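Local coordinates for protein phytase (Citrobacter braakii, PDB 3ZHC) that belongs to branch 2 of the histidine phosphatase superfamily, as a phytase built on a mixed beta sheet with many surrounding helices, at residues Glu357-Thr362 / Gln409-Leu414; Val226-Ala231 / Asn272-Leu277; Gly67-Arg72 / Arg116-Ala121; Thr45-Ile50 / Asp57-Trp62. The protein carries 2 engineered substitutions. All coordinates share one frame; numbering follows the deposited sequence. Where two conformers were deposited one is given.

Interaction 1 (Glu357-Thr362 / Gln409-Leu414); sequences EKWKRT and QGMCSL
Met411 meets Trp359 with the last two atoms of its side chain. Its CB points toward strand 353-361. CG is anti to the carbonyl carbon (chi1 -54°), and from there the chain runs extended. SD comes next, 3.8 Å from Trp359 CD1 and 4.0 Å from Trp359 CB. It sits obliquely to the five-membered ring. The methyl carbon goes further in over the face: Met411 CE is 4.0 Å from the centroid of the Trp359 five-membered ring, only 15° off the ring normal. This is a Met-aromatic contact with a CH-pi component. It lies at a mixed sheet in which strands 353-361 and 412-413 each pair with strand 366-375. The two segments do not pair with each other in this contact; no hydrogen bond crosses, and both touches are between side chains. On the indole edge, Trp359 NE1 donates to Glu357 OE1 at 2.9 Å. The carboxylate oxygen lies close to the ring plane and is reached on its anti side, a bond that helps fix the rotation of the ring. The other oxygen of that carboxylate, Glu357 OE2, makes a salt bridge with Lys395. A separate apolar touch lies further along. The extended chain of Lys358 brings CE to 3.9 Å from Leu414 CD2, at the start of helix 414-424, while Lys358 NZ bonds to Leu300 O. Cys412 is in a disulfide with Cys403.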
loop_
_atom_site.group_PDB
_atom_site.type_symbol
_atom_site.label_atom_id
_atom_site.label_comp_id
_atom_site.label_asym_id
_atom_site.label_seq_id
_atom_site.Cartn_x
_atom_site.Cartn_y
_atom_site.Cartn_z
ATOM N N GLU B 357 24.248 8.067 -1.433
ATOM C CA GLU B 357 25.243 8.653 -0.527
ATOM C C GLU B 357 26.389 7.692 -0.255
ATOM O O GLU B 357 26.148 6.560 0.082
ATOM C CB GLU B 357 24.585 8.994 0.805
ATOM C CG GLU B 357 23.557 10.118 0.748
ATOM C CD GLU B 357 22.685 10.191 1.993
ATOM O OE1 GLU B 357 22.988 9.520 3.004
ATOM O OE2 GLU B 357 21.680 10.926 1.962
ATOM N N LYS B 358 27.633 8.169 -0.411
ATOM C CA LYS B 358 28.843 7.393 -0.085
ATOM C C LYS B 358 29.338 7.830 1.298
ATOM O O LYS B 358 29.787 8.972 1.469
ATOM C CB LYS B 358 29.936 7.586 -1.121
ATOM C CG LYS B 358 31.182 6.692 -0.909
ATOM C CD LYS B 358 32.165 6.913 -2.016
ATOM C CE LYS B 358 33.414 6.143 -1.822
ATOM N NZ LYS B 358 34.461 6.549 -2.835
ATOM N N TRP B 359 29.242 6.911 2.268
ATOM C CA TRP B 359 29.700 7.122 3.635
ATOM C C TRP B 359 30.990 6.330 3.892
ATOM O O TRP B 359 31.098 5.164 3.470
ATOM C CB TRP B 359 28.631 6.672 4.624
ATOM C CG TRP B 359 27.423 7.498 4.616
ATOM C CD1 TRP B 359 26.333 7.353 3.805
ATOM C CD2 TRP B 359 27.155 8.616 5.459
ATOM N NE1 TRP B 359 25.397 8.318 4.094
ATOM C CE2 TRP B 359 25.874 9.109 5.108
ATOM C CE3 TRP B 359 27.875 9.258 6.487
ATOM C CZ2 TRP B 359 25.288 10.222 5.748
ATOM C CZ3 TRP B 359 27.289 10.374 7.133
ATOM C CH2 TRP B 359 26.011 10.838 6.756
ATOM N N LYS B 360 31.961 6.959 4.578
ATOM C CA LYS B 360 33.209 6.292 4.985
ATOM C C LYS B 360 33.126 6.032 6.482
ATOM O O LYS B 360 32.890 6.965 7.257
ATOM C CB LYS B 360 34.446 7.139 4.680
ATOM C CG LYS B 360 35.800 6.393 4.945
ATOM C CD LYS B 360 37.037 7.273 4.712
ATOM C CE LYS B 360 37.245 8.294 5.854
ATOM N NZ LYS B 360 38.555 9.056 5.729
ATOM N N ARG B 361 33.312 4.771 6.884
ATOM C CA ARG B 361 33.358 4.404 8.302
ATOM C C ARG B 361 34.751 4.793 8.779
ATOM O O ARG B 361 35.750 4.338 8.211
ATOM C CB ARG B 361 33.108 2.924 8.483
ATOM C CG ARG B 361 33.080 2.422 9.945
ATOM C CD ARG B 361 33.108 0.879 9.987
ATOM N NE ARG B 361 31.795 0.244 10.006
ATOM C CZ ARG B 361 31.557 -1.037 9.680
ATOM N NH1 ARG B 361 32.546 -1.872 9.281
ATOM N NH2 ARG B 361 30.308 -1.499 9.747
ATOM N N THR B 362 34.811 5.642 9.813
ATOM C CA THR B 362 36.089 6.171 10.355
ATOM C C THR B 362 37.019 5.101 10.921
ATOM O O THR B 362 38.235 5.155 10.689
ATOM C CB THR B 362 35.841 7.211 11.490
ATOM O OG1 THR B 362 34.863 8.163 11.069
ATOM C CG2 THR B 362 37.142 7.940 11.869
ATOM N N GLN B 409 23.774 -0.442 10.307
ATOM C CA GLN B 409 22.805 0.595 9.942
ATOM C C GLN B 409 22.199 0.427 8.480
ATOM O O GLN B 409 21.712 1.396 7.894
ATOM C CB GLN B 409 23.453 1.984 10.123
ATOM C CG GLN B 409 22.456 3.129 10.435
ATOM C CD GLN B 409 23.156 4.438 10.847
ATOM O OE1 GLN B 409 24.390 4.587 10.700
ATOM N NE2 GLN B 409 22.366 5.398 11.365
ATOM N N GLY B 410 22.244 -0.794 7.920
ATOM C CA GLY B 410 21.584 -1.113 6.617
ATOM C C GLY B 410 22.225 -0.690 5.289
ATOM O O GLY B 410 21.679 -0.988 4.213
ATOM N N MET B 411 23.362 -0.007 5.348
ATOM C CA MET B 411 24.053 0.463 4.133
ATOM C C MET B 411 24.786 -0.658 3.408
ATOM O O MET B 411 25.372 -1.528 4.041
ATOM C CB MET B 411 25.079 1.543 4.463
ATOM C CG MET B 411 24.555 2.731 5.240
ATOM S SD MET B 411 25.839 3.957 5.379
ATOM C CE MET B 411 25.168 5.034 6.642
ATOM N N CYS B 412 24.744 -0.615 2.077
ATOM C CA CYS B 412 25.436 -1.573 1.245
ATOM C C CYS B 412 26.920 -1.219 1.245
ATOM O O CYS B 412 27.266 -0.055 1.368
ATOM C CB CYS B 412 24.853 -1.518 -0.167
ATOM S SG CYS B 412 25.478 -2.701 -1.287
ATOM N N SER B 413 27.799 -2.223 1.118
ATOM C CA SER B 413 29.242 -1.931 1.013
ATOM C C SER B 413 29.452 -1.395 -0.401
ATOM O O SER B 413 28.667 -1.709 -1.314
ATOM C CB SER B 413 30.135 -3.149 1.305
ATOM O OG SER B 413 30.120 -4.100 0.260
ATOM N N LEU B 414 30.495 -0.586 -0.580
ATOM C CA LEU B 414 30.794 0.026 -1.883
ATOM C C LEU B 414 30.926 -1.024 -3.022
ATOM O O LEU B 414 30.326 -0.842 -4.099
ATOM C CB LEU B 414 32.058 0.895 -1.794
ATOM C CG LEU B 414 32.410 1.769 -2.998
ATOM C CD1 LEU B 414 31.332 2.821 -3.252
ATOM C CD2 LEU B 414 33.753 2.422 -2.776
#

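Interaction 2 (Val226-Ala231 / Asn272-Leu277); sequences VSLPGA and NAQFDL
The carboxamide of Gln274 is the flat group that faces Leu228. Leu228 comes to its outer end. The backbone O and CB of Leu228 lie slightly to opposite sides of the amide plane. As modelled, Gln274 OE1 is 3.4 Å from Leu228 O and 3.8 Å from Leu228 CB. The amide is probably turned over in the model, and two conformers were deposited, so the identity of this end atom is doubtful. With the group turned back, the pair may be a hydrogen bond. Ser233 and Ser236 of helix 231-247 also touch the Gln274 side chain. The segment 226-231 links a small antiparallel hairpin, strands 220-222 and 225-227, to helix 231-247, while Gln274 and Leu277 lie on helix 260-280. Gly230 takes the N-cap position of helix 231-247 at backbone angles that suit glycine. The apolar half of the contact is a single touch between methyl groups. Leu228 CD2 is 3.8 Å from Leu277 CD1, and the two side chains meet at an oblique angle. Leu228 has CG anti to the backbone N (chi1 -178°), which lets CD2 reach the helix, while CD1 turns away from it. Gln274 and Leu277 are three residues apart, so one side of the helix offers both. Leu277 also packs on Ile166 and Tyr177, and Leu228 on Ile174.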
loop_
_atom_site.group_PDB
_atom_site.type_symbol
_atom_site.label_atom_id
_atom_site.label_comp_id
_atom_site.label_asym_id
_atom_site.label_seq_id
_atom_site.Cartn_x
_atom_site.Cartn_y
_atom_site.Cartn_z
ATOM N N VAL B 226 7.808 0.947 -25.458
ATOM C CA VAL B 226 6.741 0.155 -24.869
ATOM C C VAL B 226 5.617 1.104 -24.430
ATOM O O VAL B 226 5.889 2.190 -23.901
ATOM C CB VAL B 226 7.265 -0.677 -23.674
ATOM C CG1 VAL B 226 6.144 -1.349 -22.957
ATOM C CG2 VAL B 226 8.280 -1.724 -24.157
ATOM N N SER B 227 4.368 0.697 -24.650
ATOM C CA SER B 227 3.211 1.502 -24.250
ATOM C C SER B 227 2.000 0.639 -24.002
ATOM O O SER B 227 1.910 -0.477 -24.510
ATOM C CB SER B 227 2.889 2.558 -25.314
ATOM O OG SER B 227 2.408 1.971 -26.472
ATOM N N LEU B 228 1.069 1.173 -23.210
ATOM C CA LEU B 228 -0.207 0.526 -22.907
ATOM C C LEU B 228 -1.332 1.538 -23.188
ATOM O O LEU B 228 -1.911 2.138 -22.238
ATOM C CB LEU B 228 -0.209 0.027 -21.463
ATOM C CG LEU B 228 -1.442 -0.718 -20.953
ATOM C CD1 LEU B 228 -1.824 -1.899 -21.867
ATOM C CD2 LEU B 228 -1.185 -1.177 -19.526
ATOM N N PRO B 229 -1.653 1.751 -24.486
ATOM C CA PRO B 229 -2.685 2.730 -24.839
ATOM C C PRO B 229 -4.092 2.241 -24.542
ATOM O O PRO B 229 -4.346 1.054 -24.615
ATOM C CB PRO B 229 -2.503 2.895 -26.354
ATOM C CG PRO B 229 -1.279 2.129 -26.707
ATOM C CD PRO B 229 -1.128 1.105 -25.702
ATOM N N GLY B 230 -4.982 3.177 -24.225
ATOM C CA GLY B 230 -6.374 2.887 -23.828
ATOM C C GLY B 230 -6.664 3.619 -22.535
ATOM O O GLY B 230 -5.991 4.606 -22.211
ATOM N N ALA B 231 -7.648 3.147 -21.792
ATOM C CA ALA B 231 -8.002 3.763 -20.502
ATOM C C ALA B 231 -6.801 3.820 -19.541
ATOM O O ALA B 231 -6.704 4.744 -18.754
ATOM C CB ALA B 231 -9.151 3.048 -19.863
ATOM N N ASN B 272 0.790 5.301 -11.026
ATOM C CA ASN B 272 1.876 4.507 -10.425
ATOM C C ASN B 272 1.928 3.095 -10.970
ATOM O O ASN B 272 2.997 2.587 -11.186
ATOM C CB ASN B 272 1.762 4.470 -8.892
ATOM C CG ASN B 272 2.065 5.815 -8.242
ATOM O OD1 ASN B 272 2.957 6.554 -8.671
ATOM N ND2 ASN B 272 1.325 6.132 -7.194
ATOM N N ALA B 273 0.750 2.481 -11.187
ATOM C CA ALA B 273 0.651 1.137 -11.774
ATOM C C ALA B 273 1.049 1.108 -13.239
ATOM O O ALA B 273 1.630 0.133 -13.683
ATOM C CB ALA B 273 -0.771 0.549 -11.585
ATOM N N GLN B 274 0.741 2.170 -14.005
ATOM C CA GLN B 274 1.127 2.174 -15.433
ATOM C C GLN B 274 2.660 2.325 -15.539
ATOM O O GLN B 274 3.288 1.642 -16.366
ATOM C CB GLN B 274 0.398 3.224 -16.256
ATOM C CG GLN B 274 0.097 2.689 -17.666
ATOM C CD GLN B 274 0.400 3.670 -18.724
ATOM O OE1 GLN B 274 0.143 3.434 -19.907
ATOM N NE2 GLN B 274 0.972 4.798 -18.327
ATOM N N PHE B 275 3.250 3.182 -14.702
ATOM C CA PHE B 275 4.723 3.336 -14.625
ATOM C C PHE B 275 5.405 2.035 -14.129
ATOM O O PHE B 275 6.508 1.710 -14.543
ATOM C CB PHE B 275 5.117 4.549 -13.739
ATOM C CG PHE B 275 5.239 5.835 -14.505
ATOM C CD1 PHE B 275 4.145 6.374 -15.148
ATOM C CD2 PHE B 275 6.456 6.491 -14.600
ATOM C CE1 PHE B 275 4.262 7.590 -15.888
ATOM C CE2 PHE B 275 6.582 7.661 -15.305
ATOM C CZ PHE B 275 5.467 8.221 -15.962
ATOM N N ASP B 276 4.720 1.309 -13.240
ATOM C CA ASP B 276 5.200 0.032 -12.758
ATOM C C ASP B 276 5.355 -0.956 -13.946
ATOM O O ASP B 276 6.421 -1.553 -14.142
ATOM C CB ASP B 276 4.260 -0.521 -11.702
ATOM C CG ASP B 276 4.835 -1.725 -10.964
ATOM O OD1 ASP B 276 6.059 -2.000 -11.054
ATOM O OD2 ASP B 276 4.043 -2.398 -10.280
ATOM N N LEU B 277 4.279 -1.101 -14.727
ATOM C CA LEU B 277 4.283 -1.964 -15.906
ATOM C C LEU B 277 5.277 -1.504 -16.985
ATOM O O LEU B 277 6.113 -2.285 -17.437
ATOM C CB LEU B 277 2.875 -2.051 -16.531
ATOM C CG LEU B 277 1.796 -2.770 -15.744
ATOM C CD1 LEU B 277 0.512 -2.774 -16.544
ATOM C CD2 LEU B 277 2.217 -4.231 -15.376
#

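Interaction 3 (Gly67-Arg72 / Arg116-Ala121); sequences GWLTPR and RKTGEA
Leu69 packs its two methyl groups against two successive residues of helix 113-126, Lys117 and Thr118. The tight part is at Leu69 CD2. It is 3.4 Å from Lys117 CB, closer than usual for two carbons. It also lies 3.6 Å from Lys117 C and 3.7 Å from Thr118 N, so the methyl presses on the helix backbone as well as on a side chain. The other methyl is looser: Leu69 CD1 is 3.9 Å from Thr118 OG1. That hydroxyl is not left to the leucine, since it bonds to Arg114 O one turn back and to Gly40 N. With chi1 at -178° the leucine stretches out from its loop and both methyls reach the helix. The solvent side is formed by Lys117. Its CB points toward Leu69, but the chain bends at chi2 (-40°) and again near the end, and carries the amine away from the contact. Leu69 and Thr118 are buried, whereas Lys117 is partly exposed. Leu69 N bonds to Gln113 OE1, at the first turn of helix 113-126. The segment 67-72 then turns into helix 71-90, with Thr70 at its N-cap. Val77 of that helix touches both Thr118 and Ala121, so the leucine sits where helices 71-90 and 113-126 come together.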
loop_
_atom_site.group_PDB
_atom_site.type_symbol
_atom_site.label_atom_id
_atom_site.label_comp_id
_atom_site.label_asym_id
_atom_site.label_seq_id
_atom_site.Cartn_x
_atom_site.Cartn_y
_atom_site.Cartn_z
ATOM N N GLY B 67 4.331 20.600 -21.180
ATOM C CA GLY B 67 5.513 19.914 -20.717
ATOM C C GLY B 67 6.688 20.749 -20.215
ATOM O O GLY B 67 7.749 20.194 -19.959
ATOM N N TRP B 68 6.510 22.069 -20.070
ATOM C CA TRP B 68 7.575 22.955 -19.562
ATOM C C TRP B 68 7.487 23.124 -18.067
ATOM O O TRP B 68 6.390 23.106 -17.497
ATOM C CB TRP B 68 7.495 24.350 -20.200
ATOM C CG TRP B 68 8.070 24.437 -21.568
ATOM C CD1 TRP B 68 8.076 23.465 -22.522
ATOM C CD2 TRP B 68 8.712 25.574 -22.148
ATOM N NE1 TRP B 68 8.685 23.924 -23.653
ATOM C CE2 TRP B 68 9.087 25.218 -23.450
ATOM C CE3 TRP B 68 9.008 26.872 -21.684
ATOM C CZ2 TRP B 68 9.754 26.113 -24.319
ATOM C CZ3 TRP B 68 9.672 27.762 -22.547
ATOM C CH2 TRP B 68 10.033 27.372 -23.842
ATOM N N LEU B 69 8.655 23.298 -17.433
ATOM C CA LEU B 69 8.739 23.627 -16.007
ATOM C C LEU B 69 8.167 25.012 -15.810
ATOM O O LEU B 69 8.494 25.919 -16.582
ATOM C CB LEU B 69 10.191 23.630 -15.523
ATOM C CG LEU B 69 10.445 23.910 -14.043
ATOM C CD1 LEU B 69 10.000 22.708 -13.208
ATOM C CD2 LEU B 69 11.913 24.245 -13.772
ATOM N N THR B 70 7.320 25.175 -14.790
ATOM C CA THR B 70 6.764 26.478 -14.444
ATOM C C THR B 70 7.680 27.159 -13.424
ATOM O O THR B 70 8.397 26.470 -12.706
ATOM C CB THR B 70 5.381 26.357 -13.816
ATOM O OG1 THR B 70 5.472 25.675 -12.544
ATOM C CG2 THR B 70 4.430 25.613 -14.744
ATOM N N PRO B 71 7.661 28.521 -13.347
ATOM C CA PRO B 71 8.461 29.235 -12.325
ATOM C C PRO B 71 8.222 28.718 -10.893
ATOM O O PRO B 71 9.143 28.667 -10.091
ATOM C CB PRO B 71 7.988 30.678 -12.484
ATOM C CG PRO B 71 7.706 30.780 -13.929
ATOM C CD PRO B 71 7.015 29.491 -14.262
ATOM N N ARG B 72 6.988 28.341 -10.608
ATOM C CA ARG B 72 6.645 27.727 -9.339
ATOM C C ARG B 72 7.324 26.338 -9.159
ATOM O O ARG B 72 7.745 25.996 -8.046
ATOM C CB ARG B 72 5.157 27.608 -9.214
ATOM C CG ARG B 72 4.735 26.844 -8.021
ATOM C CD ARG B 72 3.531 27.362 -7.482
ATOM N NE ARG B 72 2.981 26.469 -6.457
ATOM C CZ ARG B 72 2.088 26.839 -5.546
ATOM N NH1 ARG B 72 1.621 28.104 -5.495
ATOM N NH2 ARG B 72 1.657 25.940 -4.661
ATOM N N ARG B 116 16.501 20.968 -17.822
ATOM C CA ARG B 116 17.514 22.054 -17.819
ATOM C C ARG B 116 17.223 23.136 -16.774
ATOM O O ARG B 116 18.122 23.515 -16.018
ATOM C CB ARG B 116 17.649 22.678 -19.216
ATOM C CG ARG B 116 18.548 21.846 -20.195
ATOM C CD ARG B 116 18.285 22.172 -21.676
ATOM N NE ARG B 116 17.951 23.548 -21.715
ATOM C CZ ARG B 116 16.888 24.119 -22.268
ATOM N NH1 ARG B 116 15.958 23.465 -22.968
ATOM N NH2 ARG B 116 16.788 25.405 -22.134
ATOM N N LYS B 117 15.973 23.614 -16.737
ATOM C CA LYS B 117 15.545 24.597 -15.724
ATOM C C LYS B 117 15.430 23.991 -14.318
ATOM O O LYS B 117 15.469 24.733 -13.336
ATOM C CB LYS B 117 14.211 25.287 -16.090
ATOM C CG LYS B 117 14.177 26.046 -17.423
ATOM C CD LYS B 117 15.439 26.831 -17.736
ATOM C CE LYS B 117 15.253 27.616 -19.006
ATOM N NZ LYS B 117 14.324 28.780 -18.830
ATOM N N THR B 118 15.266 22.659 -14.213
ATOM C CA THR B 118 15.316 21.996 -12.881
ATOM C C THR B 118 16.778 22.043 -12.351
ATOM O O THR B 118 16.993 22.266 -11.167
ATOM C CB THR B 118 14.750 20.576 -12.902
ATOM O OG1 THR B 118 13.342 20.642 -13.124
ATOM C CG2 THR B 118 15.009 19.855 -11.566
ATOM N N GLY B 119 17.757 21.837 -13.242
ATOM C CA GLY B 119 19.186 21.995 -12.891
ATOM C C GLY B 119 19.465 23.421 -12.408
ATOM O O GLY B 119 20.120 23.628 -11.372
ATOM N N GLU B 120 18.950 24.401 -13.166
ATOM C CA GLU B 120 19.066 25.829 -12.811
ATOM C C GLU B 120 18.455 26.087 -11.465
ATOM O O GLU B 120 19.113 26.660 -10.572
ATOM C CB GLU B 120 18.380 26.713 -13.880
ATOM C CG GLU B 120 18.203 28.195 -13.516
ATOM C CD GLU B 120 17.513 28.950 -14.591
ATOM O OE1 GLU B 120 18.127 29.179 -15.643
ATOM O OE2 GLU B 120 16.335 29.309 -14.394
ATOM N N ALA B 121 17.195 25.665 -11.320
ATOM C CA ALA B 121 16.432 25.863 -10.085
ATOM C C ALA B 121 17.091 25.204 -8.870
ATOM O O ALA B 121 17.117 25.806 -7.776
ATOM C CB ALA B 121 15.002 25.367 -10.255
#

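Interaction 4 (Thr45-Ile50 / Asp57-Trp62); sequences TKFTPI and DQWPQW. With FMT (formic acid), chain O.
The short helix 49-53 is bracketed by two loops, and Phe47 before it meets Trp59 and Gln61 after it. Phe47 holds its ring out across to the second loop (chi1 -174°). Phe47 CE1 is 3.7 Å from Trp59 CB. Trp59 CD1 lies at the edge of the Phe47 ring, 3.9 Å from Phe47 CE1. The Phe47 ring and the five-membered ring of Trp59 are oblique, with planes steeply inclined and centroids 5.9 Å apart. Gln61 comes to the same ring from another direction. Its chain bends at chi2 and brings NE2 to 3.8 Å from Phe47 CZ, with the amide inclined to the ring. The same nitrogen bonds to Trp59 O at 2.8 Å. It reaches that oxygen from above the carbonyl plane, and the bond is well bent (134°). This ties the glutamine back to its own loop. At the other end of segment 45-50, Thr45 N donates to O2 of a formic acid at 2.9 Å, in a nearly straight bond (168°). Arg42 holds the same molecule, which probably came from the crystallisation liquor. Trp59 NE1 bonds to Met51 O of helix 49-53, and the indole meets Trp255 edge-to-face. Helix 231-247 lies alongside: Leu238 touches Trp59, Thr237 touches Lys46 and Leu234 touches Ile50.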
loop_
_atom_site.group_PDB
_atom_site.type_symbol
_atom_site.label_atom_id
_atom_site.label_comp_id
_atom_site.label_asym_id
_atom_site.label_seq_id
_atom_site.Cartn_x
_atom_site.Cartn_y
_atom_site.Cartn_z
ATOM N N THR B 45 1.825 17.314 -20.422
ATOM C CA THR B 45 2.579 16.883 -21.567
ATOM C C THR B 45 1.781 16.991 -22.882
ATOM O O THR B 45 2.367 17.150 -23.939
ATOM C CB THR B 45 3.078 15.416 -21.358
ATOM O OG1 THR B 45 4.002 15.088 -22.355
ATOM C CG2 THR B 45 1.938 14.423 -21.398
ATOM N N LYS B 46 0.454 16.898 -22.803
ATOM C CA LYS B 46 -0.411 16.981 -23.978
ATOM C C LYS B 46 -1.799 17.494 -23.645
ATOM O O LYS B 46 -2.166 17.616 -22.483
ATOM C CB LYS B 46 -0.503 15.608 -24.655
ATOM C CG LYS B 46 -0.971 14.480 -23.764
ATOM C CD LYS B 46 -0.822 13.136 -24.500
ATOM C CE LYS B 46 -0.884 11.969 -23.567
ATOM N NZ LYS B 46 -0.420 10.712 -24.221
ATOM N N PHE B 47 -2.560 17.795 -24.687
ATOM C CA PHE B 47 -3.924 18.314 -24.542
ATOM C C PHE B 47 -4.685 17.925 -25.801
ATOM O O PHE B 47 -4.620 18.599 -26.789
ATOM C CB PHE B 47 -3.880 19.832 -24.299
ATOM C CG PHE B 47 -5.208 20.447 -23.988
ATOM C CD1 PHE B 47 -6.063 19.881 -23.045
ATOM C CD2 PHE B 47 -5.610 21.610 -24.620
ATOM C CE1 PHE B 47 -7.291 20.460 -22.757
ATOM C CE2 PHE B 47 -6.863 22.194 -24.319
ATOM C CZ PHE B 47 -7.683 21.614 -23.391
ATOM N N THR B 48 -5.400 16.811 -25.719
ATOM C CA THR B 48 -5.962 16.135 -26.878
ATOM C C THR B 48 -7.510 16.099 -26.895
ATOM O O THR B 48 -8.142 16.409 -25.865
ATOM C CB THR B 48 -5.420 14.691 -26.891
ATOM O OG1 THR B 48 -5.896 14.000 -25.745
ATOM C CG2 THR B 48 -3.883 14.682 -26.872
ATOM N N PRO B 49 -8.124 15.731 -28.068
ATOM C CA PRO B 49 -9.574 15.564 -28.189
ATOM C C PRO B 49 -10.184 14.583 -27.201
ATOM O O PRO B 49 -11.245 14.857 -26.660
ATOM C CB PRO B 49 -9.727 15.012 -29.615
ATOM C CG PRO B 49 -8.620 15.540 -30.322
ATOM C CD PRO B 49 -7.488 15.525 -29.386
ATOM N N ILE B 50 -9.505 13.447 -26.980
ATOM C CA ILE B 50 -9.950 12.433 -26.024
ATOM C C ILE B 50 -10.049 13.019 -24.626
ATOM O O ILE B 50 -11.057 12.796 -23.941
ATOM C CB ILE B 50 -9.024 11.178 -26.032
ATOM C CG1 ILE B 50 -9.253 10.381 -27.319
ATOM C CG2 ILE B 50 -9.285 10.286 -24.813
ATOM C CD1 ILE B 50 -8.342 9.178 -27.467
ATOM N N ASP B 57 -16.740 18.874 -18.480
ATOM C CA ASP B 57 -16.113 20.123 -18.030
ATOM C C ASP B 57 -14.937 20.504 -18.919
ATOM O O ASP B 57 -14.538 19.739 -19.780
ATOM C CB ASP B 57 -15.723 19.974 -16.574
ATOM C CG ASP B 57 -16.939 19.691 -15.698
ATOM O OD1 ASP B 57 -17.763 20.601 -15.538
ATOM O OD2 ASP B 57 -17.081 18.571 -15.188
ATOM N N GLN B 58 -14.408 21.705 -18.695
ATOM C CA GLN B 58 -13.262 22.259 -19.436
ATOM C C GLN B 58 -12.020 22.188 -18.583
ATOM O O GLN B 58 -12.082 22.424 -17.372
ATOM C CB GLN B 58 -13.489 23.728 -19.841
ATOM C CG GLN B 58 -14.426 23.940 -21.009
ATOM C CD GLN B 58 -15.882 23.707 -20.658
ATOM O OE1 GLN B 58 -16.415 24.313 -19.706
ATOM N NE2 GLN B 58 -16.546 22.830 -21.424
ATOM N N TRP B 59 -10.884 21.880 -19.211
ATOM C CA TRP B 59 -9.607 21.790 -18.497
ATOM C C TRP B 59 -8.999 23.178 -18.231
ATOM O O TRP B 59 -9.025 24.027 -19.122
ATOM C CB TRP B 59 -8.612 20.937 -19.287
ATOM C CG TRP B 59 -9.008 19.498 -19.322
ATOM C CD1 TRP B 59 -9.798 18.874 -20.255
ATOM C CD2 TRP B 59 -8.638 18.511 -18.387
ATOM N NE1 TRP B 59 -9.936 17.544 -19.946
ATOM C CE2 TRP B 59 -9.236 17.289 -18.802
ATOM C CE3 TRP B 59 -7.851 18.520 -17.221
ATOM C CZ2 TRP B 59 -9.072 16.099 -18.093
ATOM C CZ3 TRP B 59 -7.691 17.323 -16.510
ATOM C CH2 TRP B 59 -8.296 16.136 -16.950
ATOM N N PRO B 60 -8.453 23.413 -16.998
ATOM C CA PRO B 60 -7.718 24.648 -16.734
ATOM C C PRO B 60 -6.500 24.752 -17.645
ATOM O O PRO B 60 -5.848 23.732 -17.915
ATOM C CB PRO B 60 -7.248 24.498 -15.262
ATOM C CG PRO B 60 -8.002 23.422 -14.704
ATOM C CD PRO B 60 -8.535 22.563 -15.794
ATOM N N GLN B 61 -6.203 25.960 -18.105
ATOM C CA GLN B 61 -5.084 26.189 -19.009
ATOM C C GLN B 61 -3.851 26.555 -18.227
ATOM O O GLN B 61 -3.944 27.078 -17.124
ATOM C CB GLN B 61 -5.418 27.304 -20.021
ATOM C CG GLN B 61 -6.663 27.044 -20.858
ATOM C CD GLN B 61 -6.591 25.761 -21.624
ATOM O OE1 GLN B 61 -5.707 25.575 -22.442
ATOM N NE2 GLN B 61 -7.534 24.848 -21.359
ATOM N N TRP B 62 -2.695 26.272 -18.821
ATOM C CA TRP B 62 -1.389 26.561 -18.234
ATOM C C TRP B 62 -0.711 27.584 -19.127
ATOM O O TRP B 62 -0.710 27.408 -20.336
ATOM C CB TRP B 62 -0.580 25.278 -18.165
ATOM C CG TRP B 62 -1.127 24.241 -17.212
ATOM C CD1 TRP B 62 -2.316 23.550 -17.320
ATOM C CD2 TRP B 62 -0.500 23.770 -16.004
ATOM N NE1 TRP B 62 -2.462 22.689 -16.254
ATOM C CE2 TRP B 62 -1.367 22.801 -15.430
ATOM C CE3 TRP B 62 0.708 24.078 -15.349
ATOM C CZ2 TRP B 62 -1.057 22.130 -14.229
ATOM C CZ3 TRP B 62 1.022 23.412 -14.155
ATOM C CH2 TRP B 62 0.142 22.451 -13.608
HETATM C C FMT O . 0.639 14.441 -17.946
HETATM O O1 FMT O . 1.323 13.531 -17.453
HETATM O O2 FMT O . 1.107 15.545 -18.213
#

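How the interactions relate
From the N terminus the contacts close in the order 4, 3, 2, 1. They are strictly in series, so none nests or crosses. Interaction 4 closes a short loop around helix 49-53. Interaction 3 follows and brings the lead-in to helix 71-90 onto helix 113-126. These two touch, through packing of Thr70 CG2 on Trp62 CE3, 4.1 Å apart. Interaction 2 joins the hairpin ending at 227 to helix 260-280, about 7 Å from interaction 4 at the nearest atoms. Interaction 1 comes last and ties strand 353-361 of the mixed sheet to the lead-in of helix 414-424, with its centre about 47 Å from that of interaction 4 and on the opposite side of the chain's centre.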